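Local coordinates for BepC protein (Bartonella tribocorum, PDB 4WGJ) that probably transfers AMP from ATP to threonine or tyrosine hydroxyls of target proteins through its Fic domain, the part held here with an ATP analogue, at residues Q55-A60 with R164-K169; Q11-K16 with P154-N159; L133-F138 with D210-Q215; F74-H79 with F85-G90. All coordinates share one frame; numbering follows the deposited sequence.

Contact 1. Residues Q55-A60 with R164-K169; sequences QNFDAA and RMFMEK. With GLY (glycine), chain D; ANP (phosphoaminophosphonic acid-adenylate ester), chain B.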
# COMPACT_ATOMS: atom_id res chain seq x y z
N GLN A 55 9.22 15.82 -4.07
CA GLN A 55 8.61 17.11 -3.81
C GLN A 55 7.17 16.92 -3.35
O GLN A 55 6.72 17.52 -2.38
CB GLN A 55 8.65 17.99 -5.06
N ASN A 56 6.45 16.06 -4.06
CA ASN A 56 5.06 15.79 -3.77
C ASN A 56 4.81 14.34 -3.41
O ASN A 56 5.22 13.44 -4.13
CB ASN A 56 4.18 16.18 -4.95
CG ASN A 56 4.38 17.61 -5.37
OD1 ASN A 56 4.87 17.89 -6.46
ND2 ASN A 56 4.03 18.54 -4.49
N PHE A 57 4.11 14.13 -2.29
CA PHE A 57 3.67 12.82 -1.88
C PHE A 57 2.29 12.58 -2.43
O PHE A 57 1.29 12.86 -1.77
CB PHE A 57 3.68 12.70 -0.35
CG PHE A 57 5.05 12.46 0.22
CD1 PHE A 57 5.92 13.52 0.45
CD2 PHE A 57 5.48 11.16 0.47
CE1 PHE A 57 7.19 13.30 0.96
CE2 PHE A 57 6.75 10.93 0.98
CZ PHE A 57 7.60 11.99 1.22
N ASP A 58 2.23 12.08 -3.66
CA ASP A 58 0.97 11.99 -4.37
C ASP A 58 0.74 10.61 -4.96
O ASP A 58 1.51 9.68 -4.68
CB ASP A 58 0.91 13.06 -5.47
CG ASP A 58 2.11 12.99 -6.43
OD1 ASP A 58 2.84 11.99 -6.43
OD2 ASP A 58 2.29 13.96 -7.19
N ALA A 59 -0.31 10.46 -5.75
CA ALA A 59 -0.67 9.15 -6.30
C ALA A 59 0.47 8.60 -7.17
O ALA A 59 0.77 7.42 -7.14
CB ALA A 59 -1.97 9.24 -7.11
N ALA A 60 1.10 9.49 -7.94
CA ALA A 60 2.21 9.09 -8.78
C ALA A 60 3.36 8.54 -7.95
O ALA A 60 4.01 7.58 -8.36
CB ALA A 60 2.69 10.26 -9.64
N ARG A 164 3.07 1.06 3.52
CA ARG A 164 4.01 1.18 4.63
C ARG A 164 5.28 1.92 4.19
O ARG A 164 5.79 2.78 4.92
CB ARG A 164 4.33 -0.19 5.22
CG ARG A 164 3.08 -0.79 5.87
CD ARG A 164 3.37 -1.95 6.80
NE ARG A 164 3.92 -3.11 6.12
CZ ARG A 164 3.20 -4.06 5.53
NH1 ARG A 164 1.87 -4.00 5.52
NH2 ARG A 164 3.82 -5.08 4.95
N MET A 165 5.78 1.63 3.00
CA MET A 165 6.94 2.37 2.51
C MET A 165 6.62 3.86 2.29
O MET A 165 7.43 4.74 2.60
CB MET A 165 7.48 1.75 1.22
CG MET A 165 8.65 2.50 0.62
SD MET A 165 10.11 2.53 1.71
CE MET A 165 10.46 0.79 1.81
N PHE A 166 5.43 4.15 1.77
CA PHE A 166 4.99 5.53 1.64
C PHE A 166 5.12 6.26 2.99
O PHE A 166 5.58 7.40 3.06
CB PHE A 166 3.54 5.57 1.14
CG PHE A 166 3.02 6.94 0.79
CD1 PHE A 166 2.53 7.80 1.78
CD2 PHE A 166 2.92 7.34 -0.54
CE1 PHE A 166 2.00 9.04 1.45
CE2 PHE A 166 2.40 8.59 -0.88
CZ PHE A 166 1.93 9.43 0.12
N MET A 167 4.73 5.58 4.07
CA MET A 167 4.81 6.18 5.40
C MET A 167 6.25 6.35 5.87
O MET A 167 6.58 7.34 6.51
CB MET A 167 4.03 5.34 6.42
CG MET A 167 2.53 5.19 6.10
SD MET A 167 1.70 6.72 5.68
CE MET A 167 1.90 7.70 7.17
N GLU A 168 7.11 5.37 5.57
CA GLU A 168 8.52 5.51 5.92
C GLU A 168 9.12 6.74 5.24
O GLU A 168 9.87 7.50 5.87
CB GLU A 168 9.32 4.28 5.51
CG GLU A 168 8.97 3.00 6.23
CD GLU A 168 10.07 1.96 6.08
OE1 GLU A 168 11.26 2.35 6.02
OE2 GLU A 168 9.76 0.76 6.00
N LYS A 169 8.80 6.92 3.96
CA LYS A 169 9.38 8.03 3.20
C LYS A 169 8.79 9.36 3.65
O LYS A 169 9.50 10.36 3.74
CB LYS A 169 9.16 7.84 1.68
CG LYS A 169 9.69 6.51 1.13
CD LYS A 169 11.19 6.35 1.32
CE LYS A 169 11.97 7.37 0.52
NZ LYS A 169 13.44 7.16 0.75
N GLY D . 2.45 -7.44 7.86
CA GLY D . 3.73 -7.21 8.51
C GLY D . 3.89 -5.77 8.94
O GLY D . 4.92 -5.36 9.49
OXT GLY D . 2.98 -4.96 8.75
PG ANP B . 1.03 -7.44 3.45
O1G ANP B . 2.60 -7.41 3.45
O2G ANP B . 0.59 -8.54 4.37
O3G ANP B . 0.50 -6.05 3.97
PB ANP B . 0.36 -6.82 0.61
O1B ANP B . 1.54 -5.91 0.69
O2B ANP B . 0.35 -7.67 -0.70
N3B ANP B . 0.36 -7.87 1.92
PA ANP B . -2.40 -6.47 0.18
O1A ANP B . -2.59 -7.92 0.44
O2A ANP B . -2.81 -5.98 -1.20
O3A ANP B . -0.95 -5.94 0.56
O5' ANP B . -3.22 -5.67 1.28
C5' ANP B . -3.00 -6.00 2.68
C4' ANP B . -3.52 -4.90 3.57
O4' ANP B . -4.95 -5.07 3.77
C3' ANP B . -2.89 -4.90 4.97
O3' ANP B . -2.57 -3.58 5.42
C2' ANP B . -3.97 -5.55 5.83
O2' ANP B . -3.89 -5.17 7.20
C1' ANP B . -5.23 -5.02 5.16
N9 ANP B . -6.42 -5.80 5.45
C8 ANP B . -6.50 -7.17 5.58
N7 ANP B . -7.70 -7.60 5.88
C5 ANP B . -8.47 -6.45 5.96
C6 ANP B . -9.83 -6.22 6.25
N6 ANP B . -10.70 -7.20 6.51
N1 ANP B . -10.27 -4.95 6.25
C2 ANP B . -9.40 -3.97 5.99
N3 ANP B . -8.10 -4.06 5.70
C4 ANP B . -7.69 -5.33 5.70
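Phe57 is the residue of 55-60 that does most of the touching, and it meets the helical segment 164-169 at Phe166 and Lys169. The segment opens with Arg164, the last arginine of the Fic signature HPFRKGNGRANR, whose side chain serves the nucleotide site rather than this contact. Its guanidinium grips the terminal phosphate with two prongs: NH1 donates to O3G of the ATP analogue over 2.9 Å and NH2 to O1G over 3.0 Å, both nearly straight. The phosphate thus lies at the edge of the group, while over one face lies the carboxylate oxygen OXT of a bound glycine, 3.4 Å from Arg164 NE. Two residues on, Phe166 has its CG anti to the backbone N (chi1 -172°), which brings the ring up against Phe57. There it receives Phe57 in a T-shaped pair, the edge of Phe57 toward the face of Phe166, with centroids 5.6 Å apart and planes at 77°. This pair joins the loop before helix 59-70 to helix 159-174. Phe57 CB also touches Phe166 CZ at 3.7 Å, while Asp58 O stands off the Phe166 rim. Lys169 finishes the segment. Its CB abuts the Phe57 edge at CE2, and its backbone O lies 3.6 Å from Phe57 CZ; the chain then bends off, carrying NZ to Glu51 O and Phe48 O. Asp58 N-caps helix 59-70, its OD1 accepting from Tyr61 N. Leu124 of helix 111-126 packs on both phenylalanines, Leu62 and Ile65 of helix 59-70 flank Phe166, and Leu149 of helix 135-152 also touches Phe166.

Contact 2. Residues Q11-K16 with P154-N159; sequences QNYLYK and PFRKGN. With ANP (phosphoaminophosphonic acid-adenylate ester), chain B.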
# COMPACT_ATOMS: atom_id res chain seq x y z
N GLN A 11 -10.70 -12.19 -13.27
CA GLN A 11 -10.09 -13.51 -13.36
C GLN A 11 -8.78 -13.50 -14.15
O GLN A 11 -7.94 -14.38 -13.97
CB GLN A 11 -11.08 -14.51 -13.99
N ASN A 12 -8.59 -12.50 -15.01
CA ASN A 12 -7.40 -12.49 -15.85
C ASN A 12 -6.13 -12.09 -15.09
O ASN A 12 -5.04 -12.16 -15.64
CB ASN A 12 -7.60 -11.56 -17.04
CG ASN A 12 -8.53 -12.15 -18.08
OD1 ASN A 12 -8.62 -13.38 -18.22
ND2 ASN A 12 -9.22 -11.30 -18.81
N TYR A 13 -6.28 -11.71 -13.82
CA TYR A 13 -5.12 -11.52 -12.95
C TYR A 13 -4.50 -12.84 -12.53
O TYR A 13 -3.36 -12.88 -12.04
CB TYR A 13 -5.49 -10.76 -11.68
CG TYR A 13 -5.50 -9.26 -11.80
CD1 TYR A 13 -4.32 -8.55 -12.00
CD2 TYR A 13 -6.68 -8.55 -11.65
CE1 TYR A 13 -4.34 -7.17 -12.09
CE2 TYR A 13 -6.71 -7.20 -11.74
CZ TYR A 13 -5.55 -6.50 -11.96
OH TYR A 13 -5.62 -5.14 -12.04
N LEU A 14 -5.27 -13.92 -12.67
CA LEU A 14 -4.91 -15.22 -12.09
C LEU A 14 -4.61 -16.26 -13.16
O LEU A 14 -5.17 -16.21 -14.25
CB LEU A 14 -6.06 -15.75 -11.22
CG LEU A 14 -6.63 -14.81 -10.15
CD1 LEU A 14 -7.96 -15.35 -9.63
CD2 LEU A 14 -5.63 -14.63 -9.01
N TYR A 15 -3.75 -17.23 -12.83
CA TYR A 15 -3.53 -18.35 -13.74
C TYR A 15 -4.82 -19.15 -13.88
O TYR A 15 -5.53 -19.36 -12.89
CB TYR A 15 -2.38 -19.25 -13.26
CG TYR A 15 -1.02 -18.60 -13.40
CD1 TYR A 15 -0.51 -18.28 -14.65
CD2 TYR A 15 -0.26 -18.29 -12.27
CE1 TYR A 15 0.73 -17.66 -14.78
CE2 TYR A 15 0.99 -17.68 -12.40
CZ TYR A 15 1.47 -17.37 -13.65
OH TYR A 15 2.70 -16.76 -13.78
N LYS A 16 -5.13 -19.57 -15.10
CA LYS A 16 -6.36 -20.32 -15.39
C LYS A 16 -6.55 -21.51 -14.46
O LYS A 16 -5.71 -22.40 -14.39
CB LYS A 16 -6.35 -20.80 -16.85
N PRO A 154 -5.13 0.87 -3.70
CA PRO A 154 -5.19 1.15 -5.14
C PRO A 154 -4.70 0.02 -6.05
O PRO A 154 -4.94 0.12 -7.26
CB PRO A 154 -4.26 2.37 -5.32
CG PRO A 154 -4.11 2.95 -3.94
CD PRO A 154 -4.16 1.75 -3.03
N PHE A 155 -4.02 -0.98 -5.51
CA PHE A 155 -3.43 -2.03 -6.37
C PHE A 155 -4.09 -3.39 -6.19
O PHE A 155 -4.74 -3.65 -5.18
CB PHE A 155 -1.92 -2.14 -6.08
CG PHE A 155 -1.20 -0.82 -6.16
CD1 PHE A 155 -0.82 -0.29 -7.39
CD2 PHE A 155 -0.95 -0.08 -5.00
CE1 PHE A 155 -0.20 0.94 -7.47
CE2 PHE A 155 -0.33 1.17 -5.08
CZ PHE A 155 0.04 1.67 -6.32
N ARG A 156 -3.91 -4.26 -7.17
CA ARG A 156 -4.47 -5.61 -7.07
C ARG A 156 -3.84 -6.38 -5.90
O ARG A 156 -4.49 -7.19 -5.25
CB ARG A 156 -4.28 -6.37 -8.39
CG ARG A 156 -4.72 -7.84 -8.36
CD ARG A 156 -6.21 -7.98 -7.98
NE ARG A 156 -6.61 -9.39 -7.93
CZ ARG A 156 -6.35 -10.21 -6.91
NH1 ARG A 156 -5.67 -9.77 -5.84
NH2 ARG A 156 -6.76 -11.48 -6.96
N LYS A 157 -2.58 -6.08 -5.62
CA LYS A 157 -1.84 -6.75 -4.55
C LYS A 157 -0.64 -5.86 -4.22
O LYS A 157 -0.24 -5.03 -5.05
CB LYS A 157 -1.37 -8.15 -5.00
CG LYS A 157 -0.94 -9.09 -3.85
CD LYS A 157 -2.13 -9.38 -2.92
CE LYS A 157 -1.84 -10.50 -1.93
NZ LYS A 157 -0.70 -10.17 -1.03
N GLY A 158 -0.09 -6.01 -3.02
CA GLY A 158 1.07 -5.23 -2.63
C GLY A 158 0.73 -3.89 -1.99
O GLY A 158 1.60 -3.03 -1.83
N ASN A 159 -0.53 -3.71 -1.61
CA ASN A 159 -0.96 -2.45 -1.01
C ASN A 159 -0.32 -2.16 0.33
O ASN A 159 0.13 -1.05 0.57
CB ASN A 159 -2.48 -2.44 -0.85
CG ASN A 159 -3.18 -2.42 -2.18
OD1 ASN A 159 -3.28 -1.37 -2.80
ND2 ASN A 159 -3.66 -3.56 -2.62
PG ANP B . 1.03 -7.44 3.45
O1G ANP B . 2.60 -7.41 3.45
O2G ANP B . 0.59 -8.54 4.37
O3G ANP B . 0.50 -6.05 3.97
PB ANP B . 0.36 -6.82 0.61
O1B ANP B . 1.54 -5.91 0.69
O2B ANP B . 0.35 -7.67 -0.70
N3B ANP B . 0.36 -7.87 1.92
PA ANP B . -2.40 -6.47 0.18
O1A ANP B . -2.59 -7.92 0.44
O2A ANP B . -2.81 -5.98 -1.20
O3A ANP B . -0.95 -5.94 0.56
O5' ANP B . -3.22 -5.67 1.28
C5' ANP B . -3.00 -6.00 2.68
C4' ANP B . -3.52 -4.90 3.57
O4' ANP B . -4.95 -5.07 3.77
C3' ANP B . -2.89 -4.90 4.97
O3' ANP B . -2.57 -3.58 5.42
C2' ANP B . -3.97 -5.55 5.83
O2' ANP B . -3.89 -5.17 7.20
C1' ANP B . -5.23 -5.02 5.16
N9 ANP B . -6.42 -5.80 5.45
C8 ANP B . -6.50 -7.17 5.58
N7 ANP B . -7.70 -7.60 5.88
C5 ANP B . -8.47 -6.45 5.96
C6 ANP B . -9.83 -6.22 6.25
N6 ANP B . -10.70 -7.20 6.51
N1 ANP B . -10.27 -4.95 6.25
C2 ANP B . -9.40 -3.97 5.99
N3 ANP B . -8.10 -4.06 5.70
C4 ANP B . -7.69 -5.33 5.70
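Arg156 lays its aliphatic chain across one face of Tyr13, CG standing 3.6 Å from the ring centroid and 5° off the normal, a clear CH-pi contact. CB and CD reach the same ring on either side of CG, CD coming within 3.7 Å of Tyr13 CD2. The two side chains run past each other in opposite directions, and a bend at chi2 (58°) keeps CB, CG and CD over the ring. The guanidinium ends against Leu14, whose CD2 is 3.9 Å from Arg156 NH2. Behind the arginine, residues 154-159 belong to the Fic signature HPFRKGNGRANR, the loop that forms an anion-binding nest ahead of helix 159-174. Lys157 NZ and Gly158 N both donate to O2B of the ATP analogue, NZ at 2.7 Å, and Asn159 ND2 gives a 2.9 Å bond to its O2A. Asn159 also braces the loop from within: OD1 accepts from Phe155 N on an in-plane lone pair at 2.8 Å, and ND2 returns a bond of equal length to Phe155 O, approaching from above that carbonyl plane. Further out, a type I turn from Gln11 to Leu14 presents Tyr13, whose ring also meets Trp76 edge-to-face, and Lys157 O accepts from His66 NE2, while the Phe155 ring stacks on that histidine.

Contact 3. Residues L133-F138 with D210-Q215; sequences LSHQEF and DITHPQ. With EDO (1,2-ethanediol), chain C.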
# COMPACT_ATOMS: atom_id res chain seq x y z
N LEU A 133 6.10 19.13 12.87
CA LEU A 133 5.21 18.55 13.88
C LEU A 133 5.99 17.83 14.97
O LEU A 133 7.07 17.29 14.72
CB LEU A 133 4.23 17.55 13.25
CG LEU A 133 3.31 18.03 12.13
CD1 LEU A 133 2.41 16.89 11.66
CD2 LEU A 133 2.48 19.21 12.59
N SER A 134 5.43 17.80 16.18
CA SER A 134 6.01 17.00 17.26
C SER A 134 5.84 15.51 16.98
O SER A 134 5.16 15.13 16.02
CB SER A 134 5.36 17.36 18.59
OG SER A 134 4.01 16.92 18.62
N HIS A 135 6.46 14.68 17.81
CA HIS A 135 6.29 13.24 17.77
C HIS A 135 4.82 12.84 17.78
O HIS A 135 4.35 12.08 16.92
CB HIS A 135 7.02 12.59 18.96
CG HIS A 135 6.56 11.20 19.26
ND1 HIS A 135 6.81 10.13 18.43
CD2 HIS A 135 5.86 10.69 20.31
CE1 HIS A 135 6.29 9.03 18.94
NE2 HIS A 135 5.70 9.35 20.08
N GLN A 136 4.10 13.37 18.76
CA GLN A 136 2.70 13.03 18.97
C GLN A 136 1.83 13.49 17.81
O GLN A 136 0.96 12.75 17.34
CB GLN A 136 2.18 13.64 20.27
CG GLN A 136 0.78 13.21 20.61
CD GLN A 136 0.66 11.70 20.71
OE1 GLN A 136 1.25 11.08 21.59
NE2 GLN A 136 -0.09 11.10 19.79
N GLU A 137 2.07 14.71 17.35
CA GLU A 137 1.32 15.28 16.24
C GLU A 137 1.57 14.51 14.96
O GLU A 137 0.64 14.26 14.19
CB GLU A 137 1.67 16.75 16.05
CG GLU A 137 1.24 17.65 17.20
CD GLU A 137 1.94 18.99 17.16
OE1 GLU A 137 2.92 19.13 16.39
OE2 GLU A 137 1.52 19.90 17.91
N PHE A 138 2.82 14.16 14.70
CA PHE A 138 3.12 13.40 13.50
C PHE A 138 2.45 12.02 13.56
O PHE A 138 1.86 11.58 12.58
CB PHE A 138 4.62 13.20 13.28
CG PHE A 138 4.93 12.34 12.09
CD1 PHE A 138 4.97 12.90 10.82
CD2 PHE A 138 5.11 10.97 12.23
CE1 PHE A 138 5.22 12.10 9.71
CE2 PHE A 138 5.37 10.18 11.12
CZ PHE A 138 5.42 10.75 9.87
N ASP A 210 3.58 3.80 18.46
CA ASP A 210 4.57 2.79 18.82
C ASP A 210 5.72 2.71 17.81
O ASP A 210 6.82 2.26 18.17
CB ASP A 210 3.91 1.41 18.95
CG ASP A 210 2.99 1.31 20.16
OD1 ASP A 210 3.18 2.06 21.14
OD2 ASP A 210 2.07 0.46 20.14
N ILE A 211 5.50 3.14 16.57
CA ILE A 211 6.51 2.95 15.53
C ILE A 211 7.20 4.24 15.11
O ILE A 211 8.14 4.21 14.31
CB ILE A 211 5.90 2.30 14.26
CG1 ILE A 211 4.94 3.27 13.57
CG2 ILE A 211 5.22 0.97 14.61
CD1 ILE A 211 4.31 2.73 12.29
N THR A 212 6.75 5.37 15.64
CA THR A 212 7.31 6.69 15.31
C THR A 212 8.36 7.13 16.34
O THR A 212 8.09 7.10 17.55
CB THR A 212 6.18 7.75 15.23
OG1 THR A 212 5.33 7.44 14.12
CG2 THR A 212 6.75 9.16 15.05
N HIS A 213 9.54 7.53 15.88
CA HIS A 213 10.63 7.95 16.76
C HIS A 213 11.31 9.20 16.18
O HIS A 213 11.30 9.40 14.96
CB HIS A 213 11.67 6.83 16.92
CG HIS A 213 11.08 5.46 17.09
ND1 HIS A 213 10.82 4.90 18.33
CD2 HIS A 213 10.68 4.54 16.17
CE1 HIS A 213 10.29 3.70 18.16
NE2 HIS A 213 10.20 3.46 16.87
N PRO A 214 11.92 10.03 17.03
CA PRO A 214 12.75 11.11 16.48
C PRO A 214 13.85 10.56 15.59
O PRO A 214 14.35 9.46 15.83
CB PRO A 214 13.35 11.78 17.73
CG PRO A 214 13.28 10.73 18.80
CD PRO A 214 12.01 9.96 18.50
N GLN A 215 14.20 11.29 14.54
CA GLN A 215 15.28 10.89 13.66
C GLN A 215 16.63 10.99 14.35
O GLN A 215 16.89 11.94 15.09
CB GLN A 215 15.30 11.76 12.40
CG GLN A 215 14.59 11.15 11.22
CD GLN A 215 14.66 12.03 10.00
OE1 GLN A 215 15.05 13.20 10.08
NE2 GLN A 215 14.29 11.47 8.85
C1 EDO C . 9.54 -0.23 16.60
O1 EDO C . 9.52 1.00 15.85
C2 EDO C . 8.40 -1.12 16.12
O2 EDO C . 8.73 -1.66 14.83
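His135 and Phe138 both carry CG anti to the backbone N, at chi1 162° and 177°, which sends the two rings off the first turn of their helix toward Thr212. On the other side, Thr212 is turned (chi1 -66°) so that its methyl CG2, rather than the hydroxyl, reaches in between them. CG2 lies 3.5 Å from His135 ND1 and 3.7 Å from Phe138 CD2, one small branch serving two aromatic neighbours. The histidine makes the tighter approach with its edge: CE1 comes to 3.0 Å from Thr212 O, close to the ring plane, while ND1 meets that oxygen at too poor an angle for a hydrogen bond. NE2 meanwhile is hydrogen-bonded to Glu209, which helps to fix the rotation of the ring. The Thr212 hydroxyl is hydrogen-bonded to Phe208 O, a residue of the helix it has just left. Beyond the touching residues, His213 NE2 shares a 2.7 Å hydrogen bond with O1 of a 1,2-ethanediol molecule, probably from the crystallisation liquor. The Phe138 ring also stacks on His176, so the neighbouring strand takes part in the same packing. How a helix start is fixed beside a sheet is well illustrated here. Ser134 and Glu137 form a capping box, Glu137 N donating to Ser134 OG at 3.2 Å and Ser134 N to Glu137 OE1 at 2.8 Å, and the helix 135-152 so begun lies against strand 212-214, partner of strand 176-178 in a small antiparallel sheet.

Contact 4. Residues F74-H79 with F85-G90; sequences FEWAGH and FTFEDG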
# COMPACT_ATOMS: atom_id res chain seq x y z
N PHE A 74 5.45 -8.59 -10.56
CA PHE A 74 4.22 -8.43 -11.32
C PHE A 74 4.40 -7.53 -12.53
O PHE A 74 4.98 -6.45 -12.42
CB PHE A 74 3.10 -7.83 -10.45
CG PHE A 74 2.73 -8.67 -9.27
CD1 PHE A 74 2.23 -9.96 -9.45
CD2 PHE A 74 2.85 -8.17 -7.99
CE1 PHE A 74 1.88 -10.73 -8.37
CE2 PHE A 74 2.49 -8.94 -6.89
CZ PHE A 74 2.00 -10.22 -7.08
N GLU A 75 3.86 -7.97 -13.67
CA GLU A 75 3.90 -7.18 -14.89
C GLU A 75 3.24 -5.82 -14.70
O GLU A 75 3.63 -4.83 -15.33
CB GLU A 75 3.20 -7.91 -16.03
CG GLU A 75 3.94 -9.15 -16.55
CD GLU A 75 3.25 -9.77 -17.74
OE1 GLU A 75 2.71 -9.01 -18.59
OE2 GLU A 75 3.23 -11.02 -17.85
N TRP A 76 2.21 -5.80 -13.86
CA TRP A 76 1.43 -4.58 -13.63
C TRP A 76 1.91 -3.75 -12.44
O TRP A 76 1.20 -2.85 -12.00
CB TRP A 76 -0.06 -4.93 -13.43
CG TRP A 76 -0.28 -6.11 -12.53
CD1 TRP A 76 -0.44 -7.41 -12.91
CD2 TRP A 76 -0.34 -6.10 -11.09
NE1 TRP A 76 -0.60 -8.22 -11.80
CE2 TRP A 76 -0.55 -7.44 -10.68
CE3 TRP A 76 -0.26 -5.10 -10.12
CZ2 TRP A 76 -0.67 -7.80 -9.33
CZ3 TRP A 76 -0.39 -5.46 -8.77
CH2 TRP A 76 -0.58 -6.80 -8.40
N ALA A 77 3.12 -4.02 -11.95
CA ALA A 77 3.65 -3.21 -10.83
C ALA A 77 3.57 -1.73 -11.19
O ALA A 77 3.92 -1.34 -12.31
CB ALA A 77 5.09 -3.60 -10.53
N GLY A 78 3.10 -0.90 -10.25
CA GLY A 78 2.96 0.52 -10.51
C GLY A 78 1.63 0.93 -11.12
O GLY A 78 1.33 2.12 -11.22
N HIS A 79 0.82 -0.04 -11.55
CA HIS A 79 -0.48 0.27 -12.16
C HIS A 79 -1.60 -0.05 -11.18
O HIS A 79 -1.59 -1.09 -10.55
CB HIS A 79 -0.69 -0.54 -13.44
CG HIS A 79 0.34 -0.28 -14.48
ND1 HIS A 79 0.04 0.32 -15.69
CD2 HIS A 79 1.67 -0.55 -14.52
CE1 HIS A 79 1.14 0.41 -16.42
NE2 HIS A 79 2.14 -0.11 -15.73
N PHE A 85 -5.33 -3.49 -17.47
CA PHE A 85 -3.96 -3.86 -17.73
C PHE A 85 -3.89 -5.07 -18.64
O PHE A 85 -4.50 -6.09 -18.34
CB PHE A 85 -3.20 -4.18 -16.44
CG PHE A 85 -1.77 -4.56 -16.69
CD1 PHE A 85 -0.82 -3.58 -16.87
CD2 PHE A 85 -1.40 -5.89 -16.79
CE1 PHE A 85 0.49 -3.91 -17.13
CE2 PHE A 85 -0.08 -6.23 -17.06
CZ PHE A 85 0.87 -5.24 -17.23
N THR A 86 -3.15 -4.96 -19.74
CA THR A 86 -2.99 -6.07 -20.66
C THR A 86 -1.66 -6.79 -20.45
O THR A 86 -0.59 -6.19 -20.61
CB THR A 86 -3.10 -5.58 -22.12
OG1 THR A 86 -4.41 -5.02 -22.32
CG2 THR A 86 -2.89 -6.74 -23.09
N PHE A 87 -1.74 -8.06 -20.06
CA PHE A 87 -0.55 -8.88 -19.84
C PHE A 87 0.15 -9.21 -21.15
O PHE A 87 -0.44 -9.10 -22.22
CB PHE A 87 -0.93 -10.20 -19.15
CG PHE A 87 -1.30 -10.04 -17.70
CD1 PHE A 87 -2.62 -9.79 -17.33
CD2 PHE A 87 -0.34 -10.19 -16.71
CE1 PHE A 87 -2.96 -9.66 -16.00
CE2 PHE A 87 -0.68 -10.06 -15.38
CZ PHE A 87 -1.99 -9.79 -15.02
N GLU A 88 1.39 -9.68 -21.05
CA GLU A 88 2.10 -10.14 -22.24
C GLU A 88 1.36 -11.30 -22.88
O GLU A 88 1.47 -11.51 -24.09
CB GLU A 88 3.54 -10.53 -21.88
CG GLU A 88 4.41 -9.35 -21.49
CD GLU A 88 5.90 -9.67 -21.51
OE1 GLU A 88 6.28 -10.70 -22.10
OE2 GLU A 88 6.68 -8.88 -20.94
N ASP A 89 0.59 -12.05 -22.09
CA ASP A 89 -0.14 -13.21 -22.62
C ASP A 89 -1.37 -12.81 -23.43
O ASP A 89 -2.05 -13.66 -24.01
CB ASP A 89 -0.52 -14.19 -21.48
CG ASP A 89 -1.57 -13.63 -20.51
OD1 ASP A 89 -2.33 -12.70 -20.85
OD2 ASP A 89 -1.64 -14.16 -19.38
N GLY A 90 -1.66 -11.51 -23.47
CA GLY A 90 -2.70 -10.96 -24.33
C GLY A 90 -4.04 -10.69 -23.66
O GLY A 90 -4.92 -10.09 -24.27
O HOH W 1 1.83 -12.59 -19.35
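Trp76 sets its CB over the centre of the Phe85 face, 3.5 Å from the centroid, a CH-pi contact nearly on the ring normal. With CG between the backbone N and the carbonyl carbon (chi1 44°), the crowded position, the indole stands up from Phe85 and turns its edge toward that face, the planes 76° apart. Phe85 in turn directs its own edge at the face of His79. Alongside, Trp76 CD1 touches Phe87 CZ at 3.5 Å, which completes a cluster of four aromatic residues. The second segment forms one arm and the turn of a hairpin, strand 85-86 pairing with 92-93, in a place consistent with the flap that positions target segments in Fic enzymes. Polar chemistry holds the turn end: Glu75 OE1 accepts from Glu88 N at 2.9 Å through its syn lone pair, and a water 2.6 Å from Glu75 OE2 makes a weak link to Asp89 N. Glu75 OE1 and Glu88 OE2 are 4.6 Å apart, a nearness of like charges that the backbone N-H would partly offset. Asp89 OD2 forms a salt bridge with Lys22, which also makes a cation-pi contact with Phe87.

Contact 1 is the buried core example, contact 3 is buried too but far from the chain centre, and contacts 2 and 4 are partly buried. Contacts 1 and 2 share the nucleotide: they approach it from the two ends of one signature, on opposite sides of the chain's centre, with centres about 22 Å apart. Contact 4 touches contact 2, where the Trp76 ring packs on Arg156 and Lys157 and so joins hairpin to phosphate loop. Contact 3 lies at the other end, about 38 Å between centres from contact 4. Aromatic packing runs through all four, but charged groups grip ligand phosphates at the site and backbone turns or helix starts at the periphery.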